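Local coordinates for protein endo-1,4-beta-xylanase (Pseudoalteromonas haloplanktis, PDB 1H12) that hydrolyses internal beta-1,4 linkages of xylan as a cold-adapted family 8 glycoside hydrolase, at residues Gly311-Ala316 with Gln327-Gly332; Asn320-Tyr325 with Ala334-Cys339. All coordinates share one frame; numbering follows the deposited sequence.

Overall arrangement
Both contacts belong to one continuous part of the family 8 domain, running from helix 300-318 to the start of helix 342-351, and their centres lie about 9 Å apart; contact 1 is buried, contact 2 lies at the surface. Their segments alternate in sequence: 311-316, 320-325, 327-332, then 334-339. Contact 1 sets the helix against strand 329-330, the middle strand of a small three-stranded antiparallel sheet; contact 2 joins the loops flanking hairpin 329-334 by a disulfide. Backbone bonds tie them together, Gln327 N to Gly338 O and Gln335 N to Val328 O. The disulfide-linked region thus supplies Gln327 to the pocket that holds the bound xyloses.

Contact 1 (Gly311-Ala316 with Gln327-Gly332); sequences GFLSYA and QVYSYG. With XYP (beta-D-xylopyranose), chain B.
Phe312 and Tyr329 form an edge-to-face aromatic pair where helix 300-318 meets the hairpin segment whose leading residue, Gln327, belongs to the xylose pocket; the Tyr329 side chain itself is about 12 Å from a bound xylose. The Phe312 ring presents its edge to the tyrosine face: CE2 stands 3.8 Å from Tyr329 CD2, over the ring but shifted toward its rim. The centroids are 5.3 Å apart and the planes stand at 87°, a nearly perpendicular T-shaped stack. Phe312 reaches the hairpin with CG anti to its backbone N (chi1 174°). Its outer edge also meets the hairpin turn, where CZ lies 3.4 Å from Gly332 O, close to the phenyl plane.

Farther along the tyrosine, Ala316 CB packs 3.5 Å from Tyr329 OH, and Leu313 CD2 approaches Tyr329 CE1 at 4.2 Å; both methyls come obliquely to the ring. The phenol oxygen reaches the helix backbone through a water, which donates to Ala316 O at 2.8 Å and lies 2.7 Å from Tyr329 OH, at the edge of the ring. The backbone N of Glu326 also bonds to this hydroxyl, so the polar end of a largely buried ring is gripped by partners from two parts of the chain. An alanine in place of Tyr329 would probably leave the Phe312 edge facing a gap and deprive the bridging water and Glu326 N of the hydroxyl they share.

Tyr331 and Gly332 have the left-handed backbone angles of a type I' turn, which connects strands 329-330 and 333-334; a CB on Gly332 would press against the preceding carbonyl oxygen and approach Phe312 CE1. Here a helix packs its apolar side on a tight two-residue beta hairpin, with a T-shaped aromatic pair at the interface.

Contact 2 (Asn320-Tyr325 with Ala334-Cys339); sequences NSKNCY and AQNRGC
Cys324 and Cys339 bring two irregular loop segments together, with CA atoms 5.6 Å apart and the chain directions at 322-325 and 336-339 turned 85° from each other. The first segment opens with a type I beta turn, closed by Asn323 N to Asn320 O at 3.0 Å. Where the loops converge, Tyr325 O packs 3.8 Å from Cys339 C, and just beyond, the backbones of Tyr325 and Ala340 are hydrogen-bonded.

The disulfide joins Cys324 SG to Cys339 SG at 2.1 Å with a left-handed twist, chi3 -73°. On Cys324 the sulfur sits between the backbone N and the carbonyl carbon, whereas on Cys339 it is anti to the carbonyl carbon. Lys322 lies against the bridge with its aliphatic part: a bend at chi3 lays CE 3.6 Å from Cys339 SG, and a second at chi4 turns NZ back toward Asn320. There the ammonium meets the carboxamide, with Lys322 NZ 3.1 Å from Asn320 OD1. The same oxygen accepts from Lys322 N at 2.9 Å, with an N-H...O angle of 160°, which makes an Asx turn. Both donors lie in the carboxamide plane on lone pairs, which, with the bond from Asn320 ND2 to Glu326, would fix the rotation of the group. Glu326 completes the network: its OE2 forms a salt bridge with Lys322 NZ and accepts from Asn320 ND2.

The covalent link closes a loop that contains the intervening hairpin and would limit how far the two segments can separate; the Cys339 side chain is about 7 Å from the bound xyloses. The carboxylate of Glu326 and the side-chain OD1 of Asn320 are likely to favour the charged form of Lys322, so that a salt bridge accompanies the disulfide.

Contact 1 (Gly311-Ala316 with Gln327-Gly332)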
ATOM      1  N   GLY A 311       8.467  -7.624  17.473  1.00  9.69           N
ATOM      2  CA  GLY A 311       9.422  -8.151  18.437  1.00 10.17           C
ATOM      3  C   GLY A 311      10.791  -8.315  17.829  1.00 10.19           C
ATOM      4  O   GLY A 311      11.815  -7.982  18.483  1.00 10.45           O
ATOM      5  N   PHE A 312      10.875  -8.841  16.622  1.00  9.48           N
ATOM      6  CA  PHE A 312      12.174  -8.956  15.968  1.00  9.10           C
ATOM      7  C   PHE A 312      12.799  -7.587  15.757  1.00  9.12           C
ATOM      8  O   PHE A 312      13.985  -7.384  16.012  1.00  9.31           O
ATOM      9  CB  PHE A 312      12.096  -9.684  14.616  1.00  9.94           C
ATOM     10  CG  PHE A 312      13.423  -9.642  13.924  1.00  9.64           C
ATOM     11  CD1 PHE A 312      14.424 -10.527  14.286  1.00 11.78           C
ATOM     12  CD2 PHE A 312      13.714  -8.638  13.016  1.00 10.16           C
ATOM     13  CE1 PHE A 312      15.728 -10.383  13.708  1.00 11.82           C
ATOM     14  CE2 PHE A 312      14.961  -8.517  12.465  1.00 11.84           C
ATOM     15  CZ  PHE A 312      15.973  -9.383  12.814  1.00 11.49           C
ATOM     16  N   LEU A 313      12.017  -6.612  15.274  1.00  8.60           N
ATOM     17  CA  LEU A 313      12.595  -5.307  15.021  1.00  8.68           C
ATOM     18  C   LEU A 313      13.129  -4.667  16.311  1.00  8.69           C
ATOM     19  O   LEU A 313      14.186  -4.033  16.311  1.00  9.30           O
ATOM     20  CB  LEU A 313      11.607  -4.418  14.297  1.00  9.23           C
ATOM     21  CG  LEU A 313      11.273  -4.892  12.861  1.00  9.16           C
ATOM     22  CD1 LEU A 313      10.157  -3.969  12.310  1.00 11.51           C
ATOM     23  CD2 LEU A 313      12.466  -4.797  11.936  1.00 10.63           C
ATOM     24  N   SER A 314      12.375  -4.827  17.386  1.00  9.43           N
ATOM     25  CA  SER A 314      12.902  -4.296  18.671  0.50 10.49           C
ATOM     26  C   SER A 314      14.189  -4.978  19.070  1.00 10.06           C
ATOM     27  O   SER A 314      15.132  -4.293  19.545  1.00 11.15           O
ATOM     28  CB  SER A 314      11.772  -4.585  19.683  0.50 12.53           C
ATOM     29  OG  SER A 314      11.931  -3.890  20.880  0.50 21.10           O
ATOM     30  N   TYR A 315      14.219  -6.287  18.944  1.00  9.48           N
ATOM     31  CA  TYR A 315      15.462  -7.013  19.227  0.50 10.16           C
ATOM     32  C   TYR A 315      16.606  -6.571  18.303  1.00  9.59           C
ATOM     33  O   TYR A 315      17.741  -6.381  18.774  1.00 10.09           O
ATOM     34  CB  TYR A 315      15.125  -8.504  19.020  0.50 10.96           C
ATOM     35  CG  TYR A 315      16.236  -9.451  19.335  0.50 14.13           C
ATOM     36  CD1 TYR A 315      16.585  -9.721  20.649  0.50 16.47           C
ATOM     37  CD2 TYR A 315      16.945 -10.088  18.325  0.50 16.39           C
ATOM     38  CE1 TYR A 315      17.575 -10.581  20.953  0.50 19.54           C
ATOM     39  CE2 TYR A 315      18.008 -10.978  18.660  0.50 18.77           C
ATOM     40  CZ  TYR A 315      18.275 -11.200  19.979  0.50 19.38           C
ATOM     41  OH  TYR A 315      19.271 -12.083  20.366  0.50 22.61           O
ATOM     42  N   ALA A 316      16.320  -6.380  17.042  1.00  9.07           N
ATOM     43  CA  ALA A 316      17.339  -5.993  16.097  1.00  9.54           C
ATOM     44  C   ALA A 316      17.900  -4.619  16.440  1.00  8.76           C
ATOM     45  O   ALA A 316      19.107  -4.381  16.263  1.00 10.01           O
ATOM     46  CB  ALA A 316      16.759  -5.998  14.682  1.00 10.01           C
ATOM     47  N   GLN A 327      16.387  -0.781   7.534  1.00  8.79           N
ATOM     48  CA  GLN A 327      15.450  -0.883   6.433  1.00  8.66           C
ATOM     49  C   GLN A 327      15.436  -2.217   5.744  1.00  8.83           C
ATOM     50  O   GLN A 327      14.402  -2.550   5.114  1.00  9.41           O
ATOM     51  CB  GLN A 327      15.781   0.211   5.397  0.50 10.06           C
ATOM     52  CG  GLN A 327      15.500   1.611   5.948  0.50 11.90           C
ATOM     53  CD  GLN A 327      15.532   2.735   4.923  0.50 15.39           C
ATOM     54  OE1 GLN A 327      16.093   2.621   3.858  0.50 19.64           O
ATOM     55  NE2 GLN A 327      14.877   3.826   5.266  0.50 18.33           N
ATOM     56  N   VAL A 328      16.511  -2.967   5.794  1.00  8.48           N
ATOM     57  CA  VAL A 328      16.631  -4.224   5.057  1.00  8.39           C
ATOM     58  C   VAL A 328      17.277  -5.312   5.921  1.00  8.11           C
ATOM     59  O   VAL A 328      18.373  -5.131   6.490  1.00  9.26           O
ATOM     60  CB  VAL A 328      17.425  -4.072   3.773  1.00  9.11           C
ATOM     61  CG1 VAL A 328      17.570  -5.405   3.039  1.00 10.27           C
ATOM     62  CG2 VAL A 328      16.813  -3.053   2.846  1.00 10.17           C
ATOM     63  N   TYR A 329      16.589  -6.417   6.064  1.00  8.64           N
ATOM     64  CA  TYR A 329      17.110  -7.631   6.757  1.00  9.08           C
ATOM     65  C   TYR A 329      17.023  -8.800   5.812  1.00  8.66           C
ATOM     66  O   TYR A 329      16.123  -8.885   4.985  1.00  9.64           O
ATOM     67  CB  TYR A 329      16.319  -7.933   8.048  1.00  8.96           C
ATOM     68  CG  TYR A 329      16.631  -6.940   9.144  1.00  8.52           C
ATOM     69  CD1 TYR A 329      15.950  -5.743   9.253  1.00  8.74           C
ATOM     70  CD2 TYR A 329      17.629  -7.205  10.039  1.00  8.83           C
ATOM     71  CE1 TYR A 329      16.298  -4.820  10.220  1.00  9.19           C
ATOM     72  CE2 TYR A 329      18.013  -6.262  11.000  1.00  8.70           C
ATOM     73  CZ  TYR A 329      17.356  -5.069  11.072  1.00  8.94           C
ATOM     74  OH  TYR A 329      17.719  -4.077  11.980  1.00  9.83           O
ATOM     75  N   SER A 330      17.925  -9.780   5.984  1.00  9.02           N
ATOM     76  CA  SER A 330      17.861 -11.036   5.258  1.00  9.22           C
ATOM     77  C   SER A 330      18.251 -12.141   6.221  1.00  9.45           C
ATOM     78  O   SER A 330      19.303 -12.062   6.861  1.00  9.93           O
ATOM     79  CB  SER A 330      18.842 -11.037   4.083  1.00 10.41           C
ATOM     80  OG  SER A 330      18.715 -12.220   3.349  1.00 12.45           O
ATOM     81  N   TYR A 331      17.393 -13.124   6.402  1.00  9.51           N
ATOM     82  CA  TYR A 331      17.644 -14.188   7.367  1.00 10.23           C
ATOM     83  C   TYR A 331      17.939 -13.653   8.756  1.00 10.72           C
ATOM     84  O   TYR A 331      18.780 -14.206   9.496  1.00 11.77           O
ATOM     85  CB  TYR A 331      18.741 -15.109   6.890  1.00 11.76           C
ATOM     86  CG  TYR A 331      18.479 -15.857   5.614  1.00 10.40           C
ATOM     87  CD1 TYR A 331      17.430 -16.733   5.481  1.00 12.48           C
ATOM     88  CD2 TYR A 331      19.301 -15.702   4.521  1.00 12.36           C
ATOM     89  CE1 TYR A 331      17.279 -17.503   4.326  1.00 13.32           C
ATOM     90  CE2 TYR A 331      19.137 -16.436   3.355  1.00 13.47           C
ATOM     91  CZ  TYR A 331      18.130 -17.313   3.279  1.00 13.74           C
ATOM     92  OH  TYR A 331      17.955 -18.125   2.166  1.00 17.81           O
ATOM     93  N   GLY A 332      17.268 -12.551   9.123  1.00 10.44           N
ATOM     94  CA  GLY A 332      17.475 -11.955  10.422  1.00 11.53           C
ATOM     95  C   GLY A 332      18.724 -11.081  10.572  1.00 10.81           C
ATOM     96  O   GLY A 332      18.962 -10.558  11.640  1.00 12.92           O
TER
HETATM   97  O1  XYP B 501      15.763  10.566   5.115  0.65 33.23           O
HETATM   98  C1  XYP B 501      16.309   9.249   4.920  0.65 32.06           C
HETATM   99  C2  XYP B 501      15.230   8.304   4.780  0.65 28.91           C
HETATM  100  C3  XYP B 501      15.659   6.905   4.536  0.65 25.34           C
HETATM  101  C4  XYP B 501      16.860   6.877   3.578  0.65 29.72           C
HETATM  102  C5  XYP B 501      17.902   7.920   3.942  0.65 31.37           C
HETATM  103  O2  XYP B 501      14.287   8.321   5.854  0.65 30.33           O
HETATM  104  O3  XYP B 501      14.566   6.098   4.101  0.65 19.84           O
HETATM  105  O4  XYP B 501      17.420   5.599   3.440  0.65 32.92           O
HETATM  106  O5  XYP B 501      17.265   9.200   4.028  0.65 30.28           O
HETATM  107  O   HOH W   1      19.864  -4.449  13.560  1.00 10.27           O

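Contact 2 (Asn320-Tyr325 with Ala334-Cys339)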
ATOM      1  N   ASN A 320      22.029  -3.235  17.325  1.00  9.39           N
ATOM      2  CA  ASN A 320      22.473  -2.315  16.280  1.00  9.25           C
ATOM      3  C   ASN A 320      23.303  -1.211  16.898  1.00  9.38           C
ATOM      4  O   ASN A 320      22.870  -0.539  17.835  1.00  9.66           O
ATOM      5  CB  ASN A 320      21.293  -1.720  15.543  1.00 10.29           C
ATOM      6  CG  ASN A 320      21.706  -1.155  14.187  1.00 11.01           C
ATOM      7  OD1 ASN A 320      22.367  -0.110  14.133  1.00 13.67           O
ATOM      8  ND2 ASN A 320      21.427  -1.882  13.116  1.00 10.98           N
ATOM      9  N   SER A 321      24.476  -0.954  16.316  1.00  9.98           N
ATOM     10  CA  SER A 321      25.349   0.088  16.810  1.00 10.61           C
ATOM     11  C   SER A 321      24.807   1.476  16.684  1.00 11.60           C
ATOM     12  O   SER A 321      25.292   2.378  17.381  1.00 12.44           O
ATOM     13  CB  SER A 321      26.707  -0.024  16.102  1.00 13.31           C
ATOM     14  OG  SER A 321      26.570   0.351  14.718  1.00 16.10           O
ATOM     15  N   LYS A 322      23.802   1.677  15.839  1.00 11.20           N
ATOM     16  CA  LYS A 322      23.171   2.967  15.673  1.00 12.29           C
ATOM     17  C   LYS A 322      21.930   3.109  16.512  1.00 12.02           C
ATOM     18  O   LYS A 322      21.221   4.076  16.410  1.00 13.66           O
ATOM     19  CB  LYS A 322      22.848   3.197  14.185  1.00 13.83           C
ATOM     20  CG  LYS A 322      24.086   3.141  13.260  1.00 17.05           C
ATOM     21  CD  LYS A 322      23.636   3.109  11.693  1.00 20.61           C
ATOM     22  CE  LYS A 322      22.789   1.838  11.279  1.00 23.24           C
ATOM     23  NZ  LYS A 322      23.468   0.590  11.298  1.00 23.37           N
ATOM     24  N   ASN A 323      21.572   2.088  17.303  1.00 11.25           N
ATOM     25  CA  ASN A 323      20.362   2.104  18.119  1.00 11.64           C
ATOM     26  C   ASN A 323      19.110   2.319  17.255  1.00 10.97           C
ATOM     27  O   ASN A 323      18.216   3.060  17.655  1.00 12.60           O
ATOM     28  CB  ASN A 323      20.420   3.117  19.238  1.00 13.72           C
ATOM     29  CG  ASN A 323      19.344   2.802  20.317  1.00 17.84           C
ATOM     30  OD1 ASN A 323      19.164   1.644  20.686  1.00 21.74           O
ATOM     31  ND2 ASN A 323      18.687   3.845  20.846  1.00 23.66           N
ATOM     32  N   CYS A 324      19.062   1.685  16.129  1.00  9.94           N
ATOM     33  CA  CYS A 324      17.898   1.677  15.251  1.00 10.10           C
ATOM     34  C   CYS A 324      17.704   0.286  14.724  1.00  9.48           C
ATOM     35  O   CYS A 324      18.681  -0.477  14.640  1.00 10.38           O
ATOM     36  CB  CYS A 324      18.086   2.650  14.062  1.00 11.71           C
ATOM     37  SG  CYS A 324      19.384   2.078  12.918  1.00 11.45           S
ATOM     38  N   TYR A 325      16.497  -0.071  14.342  1.00  8.98           N
ATOM     39  CA  TYR A 325      16.340  -1.175  13.422  1.00  8.45           C
ATOM     40  C   TYR A 325      16.457  -0.593  12.002  1.00  8.84           C
ATOM     41  O   TYR A 325      16.149   0.569  11.771  1.00  9.74           O
ATOM     42  CB  TYR A 325      15.037  -1.957  13.614  1.00  9.32           C
ATOM     43  CG  TYR A 325      13.763  -1.192  13.470  1.00  8.94           C
ATOM     44  CD1 TYR A 325      13.127  -0.635  14.578  1.00  9.98           C
ATOM     45  CD2 TYR A 325      13.162  -1.019  12.220  1.00  8.87           C
ATOM     46  CE1 TYR A 325      11.947   0.076  14.466  1.00 10.45           C
ATOM     47  CE2 TYR A 325      12.006  -0.304  12.114  1.00  9.85           C
ATOM     48  CZ  TYR A 325      11.388   0.265  13.222  1.00  9.41           C
ATOM     49  OH  TYR A 325      10.186   0.934  13.056  1.00 10.90           O
ATOM     50  N   ALA A 334      21.054  -7.761   9.473  1.00 10.39           N
ATOM     51  CA  ALA A 334      20.992  -6.426   8.905  1.00 10.85           C
ATOM     52  C   ALA A 334      21.845  -6.354   7.678  1.00 11.45           C
ATOM     53  O   ALA A 334      22.989  -6.833   7.657  1.00 12.99           O
ATOM     54  CB  ALA A 334      21.496  -5.447   9.930  1.00 12.69           C
ATOM     55  N   GLN A 335      21.328  -5.706   6.632  1.00 11.29           N
ATOM     56  CA  GLN A 335      22.033  -5.555   5.371  1.00 11.65           C
ATOM     57  C   GLN A 335      22.708  -4.201   5.183  1.00 13.00           C
ATOM     58  O   GLN A 335      23.200  -3.926   4.100  1.00 14.81           O
ATOM     59  CB  GLN A 335      21.134  -5.907   4.203  1.00 12.71           C
ATOM     60  CG  GLN A 335      20.617  -7.317   4.235  1.00 12.13           C
ATOM     61  CD  GLN A 335      21.716  -8.348   4.223  1.00 13.43           C
ATOM     62  OE1 GLN A 335      22.467  -8.464   3.245  1.00 16.34           O
ATOM     63  NE2 GLN A 335      21.812  -9.128   5.292  1.00 13.74           N
ATOM     64  N   ASN A 336      22.768  -3.379   6.217  1.00 12.52           N
ATOM     65  CA  ASN A 336      23.480  -2.095   6.175  1.00 13.59           C
ATOM     66  C   ASN A 336      22.912  -1.141   5.116  1.00 13.53           C
ATOM     67  O   ASN A 336      23.642  -0.411   4.454  1.00 16.12           O
ATOM     68  CB  ASN A 336      24.981  -2.302   6.032  1.00 15.37           C
ATOM     69  CG  ASN A 336      25.756  -1.104   6.456  1.00 20.48           C
ATOM     70  OD1 ASN A 336      25.324  -0.294   7.327  1.00 22.03           O
ATOM     71  ND2 ASN A 336      26.946  -0.915   5.802  1.00 24.92           N
ATOM     72  N   ARG A 337      21.597  -1.100   5.006  1.00 12.30           N
ATOM     73  CA  ARG A 337      20.869  -0.194   4.099  1.00 12.66           C
ATOM     74  C   ARG A 337      20.160   0.930   4.816  1.00 12.74           C
ATOM     75  O   ARG A 337      19.159   1.463   4.313  1.00 14.46           O
ATOM     76  CB  ARG A 337      19.914  -0.987   3.206  1.00 13.29           C
ATOM     77  CG  ARG A 337      20.585  -2.052   2.383  1.00 16.01           C
ATOM     78  CD  ARG A 337      21.547  -1.476   1.437  1.00 22.94           C
ATOM     79  NE  ARG A 337      22.096  -2.505   0.561  1.00 33.25           N
ATOM     80  CZ  ARG A 337      21.624  -2.821  -0.616  1.00 35.11           C
ATOM     81  NH1 ARG A 337      20.425  -2.272  -1.053  1.00 33.40           N
ATOM     82  NH2 ARG A 337      22.353  -3.751  -1.298  1.00 34.84           N
ATOM     83  N   GLY A 338      20.650   1.285   6.007  1.00 12.41           N
ATOM     84  CA  GLY A 338      20.206   2.456   6.706  1.00 12.45           C
ATOM     85  C   GLY A 338      19.223   2.189   7.819  1.00 10.95           C
ATOM     86  O   GLY A 338      18.439   1.226   7.759  1.00 10.88           O
ATOM     87  N   CYS A 339      19.241   3.052   8.804  1.00 10.20           N
ATOM     88  CA  CYS A 339      18.242   3.069   9.817  1.00 10.37           C
ATOM     89  C   CYS A 339      16.857   3.262   9.221  1.00  9.76           C
ATOM     90  O   CYS A 339      16.681   3.954   8.233  1.00 10.84           O
ATOM     91  CB  CYS A 339      18.481   4.155  10.872  1.00 10.48           C
ATOM     92  SG  CYS A 339      19.897   3.851  11.956  1.00 12.61           S
TER